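Local coordinates for protein MstE (Scytonema sp. PCC 10023, PDB 6SBF) that probably cyclises isoprenoid precursors into the polycyclic scaffolds of merosterols, acting as a monodomain class II terpene cyclase built on an alpha6-alpha6 barrel, at residues Q23-F34 against L296-W305. The protein carries 1 engineered substitution. Residues are numbered along the deposited sequence; the frame is centred on the assembly and turned at random.
Sequences QLSNSINAAVAF and LEQQRPNGSW. With GOL (glycerol), chain B.
Ser27 O, a main-chain acceptor already engaged by Ala31 N in the helical bond pattern, takes a second donor from Gln299, whose NE2 lies 3.0 Å away on a nearly straight line (N-H...O 173°). The case illustrates how one amide can tie a loop to a helix. With CG anti to the backbone N (chi1 -168°), the extended chain brings the amide of Gln299 to Ser27 on the flank of the helix. The other proton of NE2 goes to Gly303 O at 2.9 Å, and both acceptors lie in the amide plane. Ser27 OG donates to Gln299 OE1 at 2.8 Å, from above the carbonyl plane; water 1, also bound to Leu296 O and Gln23 NE2, gives OE1 another proton. Gln299 CG rests on one face of the Trp305 indole, whose CZ3 meets Ala31 CB obliquely and whose NE1 is bound to Leu295 O. Leu296 CD2 presses on Ser27 CB, a tight 3.5 Å, and meets Leu24 CD2. A glycerol, probably from the crystallisation liquor, bridges the segments, accepting from Gln23 NE2 at O1 and donating from O3 to Arg300 O.

Farther along, the type I turn Arg300-Gly303 brings Gly303 CA within 3.7 Å of Ala30 O, with a positive phi (97°) that suits glycine. Beyond it, Ser304 CB sits over the centre of the Phe34 ring in a CH-pi contact, 3.6 Å from the centroid. Ser304 OG donates to an in-plane lone pair of Asn302 OD1 and accepts from Arg300 NE and NH2, the latter also bonded to Ser349; Ser304 N closes an Asx turn onto the same OD1.

Helix 18-37 is thereby joined to the loop leaving helix 282-298, beside helix 350-363. Bonded through both N-H groups and its oxygen, Gln299 should hold this loop at a fixed place on the helix.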
loop_
_atom_site.group_PDB
_atom_site.type_symbol
_atom_site.label_atom_id
_atom_site.label_comp_id
_atom_site.label_asym_id
_atom_site.label_seq_id
_atom_site.Cartn_x
_atom_site.Cartn_y
_atom_site.Cartn_z
ATOM N N GLN A 23 -23.639 -10.549 -0.010
ATOM C CA GLN A 23 -22.782 -10.372 1.197
ATOM C C GLN A 23 -21.575 -9.506 0.861
ATOM O O GLN A 23 -21.147 -8.700 1.713
ATOM C CB GLN A 23 -22.408 -11.703 1.823
ATOM C CG GLN A 23 -21.612 -11.493 3.079
ATOM C CD GLN A 23 -22.338 -10.766 4.147
ATOM O OE1 GLN A 23 -23.575 -10.791 4.171
ATOM N NE2 GLN A 23 -21.556 -10.085 4.990
ATOM N N LEU A 24 -20.990 -9.651 -0.345
ATOM C CA LEU A 24 -19.923 -8.727 -0.735
ATOM C C LEU A 24 -20.432 -7.294 -0.648
ATOM O O LEU A 24 -19.723 -6.416 -0.162
ATOM C CB LEU A 24 -19.433 -9.049 -2.139
ATOM C CG LEU A 24 -18.357 -10.089 -2.172
ATOM C CD1 LEU A 24 -18.282 -10.715 -3.539
ATOM C CD2 LEU A 24 -17.018 -9.486 -1.753
ATOM N N SER A 25 -21.617 -7.022 -1.195
ATOM C CA SER A 25 -22.178 -5.640 -1.129
ATOM C C SER A 25 -22.261 -5.205 0.338
ATOM O O SER A 25 -21.848 -4.093 0.664
ATOM C CB SER A 25 -23.529 -5.543 -1.800
ATOM O OG SER A 25 -23.401 -5.896 -3.171
ATOM N N ASN A 26 -22.855 -6.038 1.172
ATOM C CA ASN A 26 -23.101 -5.676 2.591
ATOM C C ASN A 26 -21.767 -5.416 3.311
ATOM O O ASN A 26 -21.654 -4.453 4.104
ATOM C CB ASN A 26 -23.979 -6.712 3.271
ATOM C CG ASN A 26 -25.419 -6.686 2.749
ATOM O OD1 ASN A 26 -25.779 -5.748 2.019
ATOM N ND2 ASN A 26 -26.165 -7.751 3.016
ATOM N N SER A 27 -20.798 -6.275 3.047
ATOM C CA SER A 27 -19.449 -6.188 3.655
ATOM C C SER A 27 -18.765 -4.919 3.220
ATOM O O SER A 27 -18.263 -4.121 4.049
ATOM C CB SER A 27 -18.619 -7.385 3.208
ATOM O OG SER A 27 -17.235 -7.214 3.537
ATOM N N ILE A 28 -18.785 -4.655 1.914
ATOM C CA ILE A 28 -18.174 -3.418 1.369
ATOM C C ILE A 28 -18.849 -2.193 2.015
ATOM O O ILE A 28 -18.174 -1.246 2.382
ATOM C CB ILE A 28 -18.209 -3.445 -0.157
ATOM C CG1 ILE A 28 -17.244 -4.494 -0.711
ATOM C CG2 ILE A 28 -17.986 -2.037 -0.728
ATOM C CD1 ILE A 28 -17.561 -4.935 -2.114
ATOM N N ASN A 29 -20.175 -2.188 2.028
ATOM C CA ASN A 29 -20.876 -1.023 2.563
ATOM C C ASN A 29 -20.594 -0.769 4.032
ATOM O O ASN A 29 -20.428 0.381 4.452
ATOM C CB ASN A 29 -22.387 -1.106 2.308
ATOM C CG ASN A 29 -22.700 -1.065 0.811
ATOM O OD1 ASN A 29 -21.951 -0.453 0.056
ATOM N ND2 ASN A 29 -23.821 -1.653 0.439
ATOM N N ALA A 30 -20.491 -1.843 4.801
ATOM C CA ALA A 30 -20.180 -1.699 6.243
ATOM C C ALA A 30 -18.763 -1.134 6.405
ATOM O O ALA A 30 -18.534 -0.291 7.292
ATOM C CB ALA A 30 -20.335 -3.020 6.969
ATOM N N ALA A 31 -17.836 -1.542 5.552
ATOM C CA ALA A 31 -16.452 -1.044 5.623
ATOM C C ALA A 31 -16.382 0.413 5.209
ATOM O O ALA A 31 -15.631 1.198 5.816
ATOM C CB ALA A 31 -15.577 -1.915 4.803
ATOM N N VAL A 32 -17.120 0.749 4.138
ATOM C CA VAL A 32 -17.119 2.155 3.707
ATOM C C VAL A 32 -17.704 3.025 4.842
ATOM O O VAL A 32 -17.162 4.126 5.109
ATOM C CB VAL A 32 -17.923 2.299 2.413
ATOM C CG1 VAL A 32 -18.254 3.744 2.112
ATOM C CG2 VAL A 32 -17.186 1.632 1.257
ATOM N N ALA A 33 -18.794 2.574 5.472
ATOM C CA ALA A 33 -19.364 3.394 6.574
ATOM C C ALA A 33 -18.313 3.541 7.702
ATOM O O ALA A 33 -18.124 4.639 8.282
ATOM C CB ALA A 33 -20.633 2.764 7.112
ATOM N N PHE A 34 -17.642 2.448 8.067
ATOM C CA PHE A 34 -16.577 2.519 9.105
ATOM C C PHE A 34 -15.528 3.542 8.711
ATOM O O PHE A 34 -15.148 4.410 9.503
ATOM C CB PHE A 34 -15.932 1.142 9.296
ATOM C CG PHE A 34 -14.675 1.155 10.134
ATOM C CD1 PHE A 34 -14.744 1.130 11.514
ATOM C CD2 PHE A 34 -13.442 1.277 9.534
ATOM C CE1 PHE A 34 -13.585 1.213 12.270
ATOM C CE2 PHE A 34 -12.281 1.354 10.295
ATOM C CZ PHE A 34 -12.375 1.366 11.657
ATOM N N LEU A 296 -14.667 -12.225 4.034
ATOM C CA LEU A 296 -16.033 -11.944 4.495
ATOM C C LEU A 296 -16.219 -12.443 5.941
ATOM O O LEU A 296 -16.821 -11.742 6.758
ATOM C CB LEU A 296 -17.097 -12.557 3.584
ATOM C CG LEU A 296 -17.141 -11.989 2.182
ATOM C CD1 LEU A 296 -18.124 -12.773 1.311
ATOM C CD2 LEU A 296 -17.507 -10.540 2.215
ATOM N N GLU A 297 -15.721 -13.643 6.234
ATOM C CA GLU A 297 -15.891 -14.232 7.594
ATOM C C GLU A 297 -15.118 -13.456 8.660
ATOM O O GLU A 297 -15.622 -13.407 9.800
ATOM C CB GLU A 297 -15.532 -15.738 7.611
ATOM C CG GLU A 297 -15.699 -16.418 8.979
ATOM C CD GLU A 297 -15.809 -17.930 8.886
ATOM O OE1 GLU A 297 -16.239 -18.546 9.892
ATOM O OE2 GLU A 297 -15.454 -18.488 7.811
ATOM N N GLN A 298 -13.992 -12.853 8.292
ATOM C CA GLN A 298 -13.087 -12.154 9.240
ATOM C C GLN A 298 -13.575 -10.766 9.588
ATOM O O GLN A 298 -13.045 -10.179 10.505
ATOM C CB GLN A 298 -11.654 -12.116 8.718
ATOM C CG GLN A 298 -11.031 -13.504 8.553
ATOM C CD GLN A 298 -10.925 -14.241 9.876
ATOM O OE1 GLN A 298 -10.411 -13.710 10.817
ATOM N NE2 GLN A 298 -11.443 -15.453 9.953
ATOM N N GLN A 299 -14.511 -10.200 8.817
ATOM C CA GLN A 299 -14.899 -8.792 9.078
ATOM C C GLN A 299 -15.474 -8.687 10.492
ATOM O O GLN A 299 -16.254 -9.548 10.910
ATOM C CB GLN A 299 -15.925 -8.371 8.034
ATOM C CG GLN A 299 -16.171 -6.859 8.034
ATOM C CD GLN A 299 -17.047 -6.432 6.858
ATOM O OE1 GLN A 299 -17.718 -7.281 6.256
ATOM N NE2 GLN A 299 -16.970 -5.148 6.515
ATOM N N ARG A 300 -15.121 -7.604 11.177
ATOM C CA ARG A 300 -15.655 -7.289 12.514
ATOM C C ARG A 300 -17.039 -6.647 12.403
ATOM O O ARG A 300 -17.454 -6.110 11.376
ATOM C CB ARG A 300 -14.670 -6.384 13.259
ATOM C CG ARG A 300 -13.338 -7.110 13.463
ATOM C CD ARG A 300 -12.414 -6.581 14.505
ATOM N NE ARG A 300 -11.910 -5.346 13.963
ATOM C CZ ARG A 300 -10.810 -4.736 14.390
ATOM N NH1 ARG A 300 -10.112 -5.268 15.397
ATOM N NH2 ARG A 300 -10.480 -3.584 13.854
ATOM N N PRO A 301 -17.829 -6.660 13.506
ATOM C CA PRO A 301 -19.195 -6.146 13.479
ATOM C C PRO A 301 -19.301 -4.673 13.072
ATOM O O PRO A 301 -20.305 -4.295 12.489
ATOM C CB PRO A 301 -19.666 -6.283 14.921
ATOM C CG PRO A 301 -18.935 -7.515 15.355
ATOM C CD PRO A 301 -17.553 -7.391 14.752
ATOM N N ASN A 302 -18.282 -3.874 13.363
ATOM C CA ASN A 302 -18.233 -2.434 13.048
ATOM C C ASN A 302 -17.832 -2.167 11.591
ATOM O O ASN A 302 -17.753 -0.985 11.220
ATOM C CB ASN A 302 -17.384 -1.628 14.015
ATOM C CG ASN A 302 -15.898 -1.835 13.899
ATOM O OD1 ASN A 302 -15.469 -2.644 13.068
ATOM N ND2 ASN A 302 -15.161 -1.073 14.692
ATOM N N GLY A 303 -17.582 -3.226 10.804
ATOM C CA GLY A 303 -17.241 -3.110 9.378
ATOM C C GLY A 303 -15.752 -3.145 9.107
ATOM O O GLY A 303 -15.372 -3.215 7.948
ATOM N N SER A 304 -14.901 -3.040 10.129
ATOM C CA SER A 304 -13.439 -3.049 9.972
ATOM C C SER A 304 -12.911 -4.489 9.895
ATOM O O SER A 304 -13.629 -5.442 10.195
ATOM C CB SER A 304 -12.791 -2.326 11.105
ATOM O OG SER A 304 -12.918 -3.051 12.337
ATOM N N TRP A 305 -11.669 -4.585 9.483
ATOM C CA TRP A 305 -10.913 -5.837 9.650
ATOM C C TRP A 305 -9.803 -5.561 10.685
ATOM O O TRP A 305 -9.338 -4.435 10.810
ATOM C CB TRP A 305 -10.303 -6.336 8.336
ATOM C CG TRP A 305 -11.273 -7.028 7.452
ATOM C CD1 TRP A 305 -11.509 -8.346 7.382
ATOM C CD2 TRP A 305 -12.218 -6.405 6.546
ATOM N NE1 TRP A 305 -12.548 -8.627 6.574
ATOM C CE2 TRP A 305 -12.975 -7.454 6.005
ATOM C CE3 TRP A 305 -12.476 -5.112 6.112
ATOM C CZ2 TRP A 305 -13.996 -7.241 5.053
ATOM C CZ3 TRP A 305 -13.453 -4.882 5.155
ATOM C CH2 TRP A 305 -14.188 -5.943 4.636
HETATM C C1 GOL B . -22.235 -6.668 7.593
HETATM O O1 GOL B . -22.558 -7.977 7.151
HETATM C C2 GOL B . -21.875 -6.661 9.059
HETATM O O2 GOL B . -22.026 -5.337 9.576
HETATM C C3 GOL B . -20.437 -6.987 9.290
HETATM O O3 GOL B . -19.790 -5.721 9.345
HETATM O O HOH W 1 -18.688 -9.809 6.029
HETATM O O HOH W 2 -20.408 -0.190 9.427
#